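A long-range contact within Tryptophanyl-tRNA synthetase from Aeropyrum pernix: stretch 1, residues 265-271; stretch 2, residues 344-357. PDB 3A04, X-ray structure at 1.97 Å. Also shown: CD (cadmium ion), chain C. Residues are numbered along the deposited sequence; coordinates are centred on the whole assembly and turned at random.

Stretch 1, residues 265-271: TIFLTDP
Stretch 2, residues 344-357: KLERFLAEHQSRLE

Residues 265-271 form an irregular segment that packs along a helix that runs through 344-357 and continues beyond them in both directions, the two burying 416 Å² between them. Both stretches advance in the same sense: the CA atoms of Ile-266 and Leu-345 lie 9.8 Å apart, those of Leu-268 and Leu-349 6.6 Å, and those of Thr-269 and Gln-353 6.7 Å, so the segment draws closer to the helix after Ile-266.

Thr-265, extended (phi/psi -133/126), makes no contact with the helix. Ile-266 (-76/122; chi1 and chi2 both m) points toward the helix and sets its CD1 4.3 Å from CD2 of Leu-345 (t, p), a loose apolar contact. Ile-266, Leu-268, Leu-345 and Leu-349 are all buried, which suits their apolar side chains. Phe-267 (-86/146; chi1 m) turns away and opens a type I turn to Asp-270, closed by Asp-270 N to Phe-267 O at 3.0 Å. The carboxylate of Asp-270 (chi1 m) reinforces the turn, its OD2 accepting from Phe-267 N at 2.9 Å.

Leu-268 (-61/-20) gives up the most surface, 98 Å². Its CA-to-CB bond runs sideways, but chi1 -89° and chi2 77° bring Leu-268 CD2 over the face of the His-352 ring, 3.7 Å from the ring centroid and 15° off its normal. The same methyl meets the edge of Phe-348, with Leu-268 CD2 3.8 Å from Phe-348 CE2. Both aromatic residues adopt chi1 t.

Thr-269 (-95/-2; chi1 p) directs CB away, yet its CG2 reaches CD2 of Leu-356 (t, p) at 3.6 Å. Gln-353 (m, t, chi3 3°) supplies the polar link: its NE2 donates to Leu-268 O and to Asp-270 O, each at 2.8 Å; a primary amide suits this place because its two hydrogens can serve two carbonyls at once. Leu-349 (m, t) lies alongside, its CD2 3.7 Å from Leu-268 O. Asp-270 (-58/130) leads into Pro-271 (-63/158), at the N-cap position right before a helix.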

# COMPACT_ATOMS: atom_id res chain seq x y z
N THR A 265 -27.04 -3.56 -21.86
CA THR A 265 -26.91 -4.46 -20.73
C THR A 265 -28.25 -4.54 -19.98
O THR A 265 -28.74 -3.52 -19.50
CB THR A 265 -25.76 -3.96 -19.73
OG1 THR A 265 -26.02 -2.59 -19.39
CG2 THR A 265 -24.43 -3.87 -20.48
N ILE A 266 -28.76 -5.74 -19.79
CA ILE A 266 -29.82 -5.99 -18.80
C ILE A 266 -29.31 -6.01 -17.37
O ILE A 266 -28.43 -6.80 -17.03
CB ILE A 266 -30.48 -7.36 -18.99
CG1 ILE A 266 -30.79 -7.64 -20.48
CG2 ILE A 266 -31.63 -7.56 -17.90
CD1 ILE A 266 -31.90 -6.91 -21.10
N PHE A 267 -29.84 -5.14 -16.51
CA PHE A 267 -29.46 -5.19 -15.12
C PHE A 267 -30.33 -6.18 -14.39
O PHE A 267 -31.56 -6.34 -14.69
CB PHE A 267 -29.55 -3.76 -14.52
CG PHE A 267 -28.62 -2.81 -15.21
CD1 PHE A 267 -27.24 -3.06 -15.23
CD2 PHE A 267 -29.10 -1.68 -15.86
CE1 PHE A 267 -26.35 -2.19 -15.91
CE2 PHE A 267 -28.21 -0.77 -16.53
CZ PHE A 267 -26.86 -1.04 -16.56
N LEU A 268 -29.77 -6.86 -13.42
CA LEU A 268 -30.59 -7.83 -12.64
C LEU A 268 -31.76 -7.18 -11.89
O LEU A 268 -32.72 -7.88 -11.49
CB LEU A 268 -29.73 -8.68 -11.72
CG LEU A 268 -29.37 -9.87 -12.66
CD1 LEU A 268 -28.29 -9.47 -13.66
CD2 LEU A 268 -29.01 -11.11 -11.98
N THR A 269 -31.66 -5.88 -11.68
CA THR A 269 -32.77 -5.14 -11.00
C THR A 269 -33.78 -4.48 -11.96
O THR A 269 -34.72 -3.80 -11.51
CB THR A 269 -32.19 -4.04 -10.01
OG1 THR A 269 -31.36 -3.18 -10.78
CG2 THR A 269 -31.39 -4.70 -8.91
N ASP A 270 -33.54 -4.59 -13.28
CA ASP A 270 -34.44 -4.00 -14.26
C ASP A 270 -35.86 -4.57 -14.07
O ASP A 270 -36.08 -5.77 -13.96
CB ASP A 270 -33.96 -4.22 -15.72
CG ASP A 270 -32.87 -3.30 -16.13
OD1 ASP A 270 -32.67 -2.29 -15.41
OD2 ASP A 270 -32.20 -3.55 -17.18
N PRO A 271 -36.84 -3.67 -13.99
CA PRO A 271 -38.22 -4.10 -14.02
C PRO A 271 -38.52 -4.79 -15.38
O PRO A 271 -37.88 -4.53 -16.41
CB PRO A 271 -39.00 -2.78 -13.92
CG PRO A 271 -37.99 -1.79 -13.33
CD PRO A 271 -36.72 -2.21 -14.04
N LYS A 344 -38.15 -16.54 -20.96
CA LYS A 344 -37.17 -17.15 -20.05
C LYS A 344 -36.63 -16.05 -19.08
O LYS A 344 -36.47 -16.27 -17.86
CB LYS A 344 -35.99 -17.65 -20.90
CG LYS A 344 -36.27 -18.70 -21.95
CD LYS A 344 -36.47 -20.01 -21.26
CE LYS A 344 -36.63 -21.14 -22.30
NZ LYS A 344 -37.30 -22.30 -21.64
N LEU A 345 -36.33 -14.90 -19.64
CA LEU A 345 -35.75 -13.78 -18.84
C LEU A 345 -36.76 -13.22 -17.78
O LEU A 345 -36.45 -12.93 -16.68
CB LEU A 345 -35.33 -12.65 -19.79
CG LEU A 345 -34.72 -11.37 -19.17
CD1 LEU A 345 -33.46 -11.76 -18.26
CD2 LEU A 345 -34.32 -10.37 -20.30
N GLU A 346 -38.04 -13.17 -18.14
CA GLU A 346 -39.02 -12.64 -17.27
C GLU A 346 -39.17 -13.50 -16.09
O GLU A 346 -39.25 -13.03 -14.97
CB GLU A 346 -40.37 -12.67 -18.04
CG GLU A 346 -41.58 -12.87 -17.14
CD GLU A 346 -42.86 -12.96 -18.03
OE1 GLU A 346 -43.13 -11.97 -18.74
OE2 GLU A 346 -43.46 -14.05 -17.95
N ARG A 347 -39.19 -14.80 -16.27
CA ARG A 347 -39.23 -15.70 -15.14
C ARG A 347 -37.93 -15.63 -14.28
O ARG A 347 -37.94 -15.64 -13.02
CB ARG A 347 -39.36 -17.11 -15.65
CG ARG A 347 -39.75 -17.92 -14.55
CD ARG A 347 -40.61 -18.98 -15.00
NE ARG A 347 -42.04 -18.75 -15.12
CZ ARG A 347 -42.85 -19.82 -15.21
NH1 ARG A 347 -42.29 -21.02 -15.14
NH2 ARG A 347 -44.18 -19.74 -15.35
N PHE A 348 -36.79 -15.61 -14.95
CA PHE A 348 -35.52 -15.47 -14.20
C PHE A 348 -35.53 -14.15 -13.37
O PHE A 348 -35.28 -14.16 -12.16
CB PHE A 348 -34.32 -15.52 -15.14
CG PHE A 348 -33.04 -15.14 -14.42
CD1 PHE A 348 -32.41 -16.06 -13.58
CD2 PHE A 348 -32.59 -13.85 -14.46
CE1 PHE A 348 -31.27 -15.67 -12.78
CE2 PHE A 348 -31.40 -13.47 -13.67
CZ PHE A 348 -30.81 -14.39 -12.87
N LEU A 349 -35.84 -13.03 -13.99
CA LEU A 349 -35.83 -11.76 -13.24
C LEU A 349 -36.79 -11.73 -12.07
O LEU A 349 -36.51 -11.15 -11.01
CB LEU A 349 -36.12 -10.58 -14.13
CG LEU A 349 -35.03 -10.38 -15.17
CD1 LEU A 349 -35.41 -9.23 -16.05
CD2 LEU A 349 -33.63 -9.99 -14.44
N ALA A 350 -37.97 -12.33 -12.26
CA ALA A 350 -38.98 -12.30 -11.21
C ALA A 350 -38.57 -13.14 -10.04
O ALA A 350 -38.78 -12.75 -8.91
CB ALA A 350 -40.40 -12.83 -11.79
N GLU A 351 -38.02 -14.31 -10.26
CA GLU A 351 -37.61 -15.12 -9.11
C GLU A 351 -36.39 -14.44 -8.44
O GLU A 351 -36.29 -14.38 -7.22
CB GLU A 351 -37.21 -16.53 -9.56
CG GLU A 351 -38.26 -17.26 -10.32
CD GLU A 351 -37.87 -18.71 -10.53
OE1 GLU A 351 -37.31 -19.29 -9.57
OE2 GLU A 351 -38.11 -19.26 -11.65
N HIS A 352 -35.49 -13.87 -9.26
CA HIS A 352 -34.28 -13.25 -8.73
C HIS A 352 -34.70 -12.03 -7.89
O HIS A 352 -34.24 -11.88 -6.78
CB HIS A 352 -33.34 -12.77 -9.86
CG HIS A 352 -32.09 -12.13 -9.34
ND1 HIS A 352 -31.01 -12.86 -8.90
CD2 HIS A 352 -31.77 -10.83 -9.19
CE1 HIS A 352 -30.05 -12.02 -8.50
NE2 HIS A 352 -30.49 -10.78 -8.67
N GLN A 353 -35.54 -11.17 -8.45
CA GLN A 353 -35.97 -10.00 -7.71
C GLN A 353 -36.76 -10.28 -6.43
O GLN A 353 -36.68 -9.48 -5.48
CB GLN A 353 -36.67 -9.02 -8.62
CG GLN A 353 -35.70 -8.52 -9.69
CD GLN A 353 -36.32 -7.82 -10.84
OE1 GLN A 353 -37.54 -7.62 -10.88
NE2 GLN A 353 -35.51 -7.46 -11.81
N SER A 354 -37.45 -11.41 -6.36
CA SER A 354 -38.19 -11.80 -5.14
C SER A 354 -37.25 -12.19 -4.05
O SER A 354 -37.63 -12.27 -2.87
CB SER A 354 -39.17 -12.96 -5.42
OG SER A 354 -38.52 -14.20 -5.69
N ARG A 355 -36.01 -12.47 -4.41
CA ARG A 355 -35.06 -12.88 -3.42
C ARG A 355 -34.19 -11.69 -2.90
O ARG A 355 -33.52 -11.82 -1.88
CB ARG A 355 -34.20 -13.99 -3.97
CG ARG A 355 -34.91 -15.36 -4.01
CD ARG A 355 -33.93 -16.47 -4.25
NE ARG A 355 -33.48 -16.43 -5.62
CZ ARG A 355 -34.02 -17.15 -6.61
NH1 ARG A 355 -35.03 -18.01 -6.37
NH2 ARG A 355 -33.53 -17.02 -7.86
N LEU A 356 -34.29 -10.55 -3.58
CA LEU A 356 -33.31 -9.50 -3.46
C LEU A 356 -33.47 -8.66 -2.20
O LEU A 356 -32.48 -8.31 -1.57
CB LEU A 356 -33.32 -8.59 -4.69
CG LEU A 356 -32.09 -7.69 -4.90
CD1 LEU A 356 -30.76 -8.46 -4.58
CD2 LEU A 356 -32.07 -7.11 -6.32
N GLU A 357 -34.71 -8.34 -1.79
CA GLU A 357 -34.87 -7.53 -0.57
C GLU A 357 -34.37 -8.27 0.64
O GLU A 357 -33.64 -7.69 1.45
CB GLU A 357 -36.30 -6.99 -0.39
CG GLU A 357 -36.32 -5.59 0.16
CD GLU A 357 -35.48 -4.57 -0.64
OE1 GLU A 357 -35.54 -4.55 -1.92
OE2 GLU A 357 -34.76 -3.77 0.03
CD CD C . -44.60 -12.95 -20.29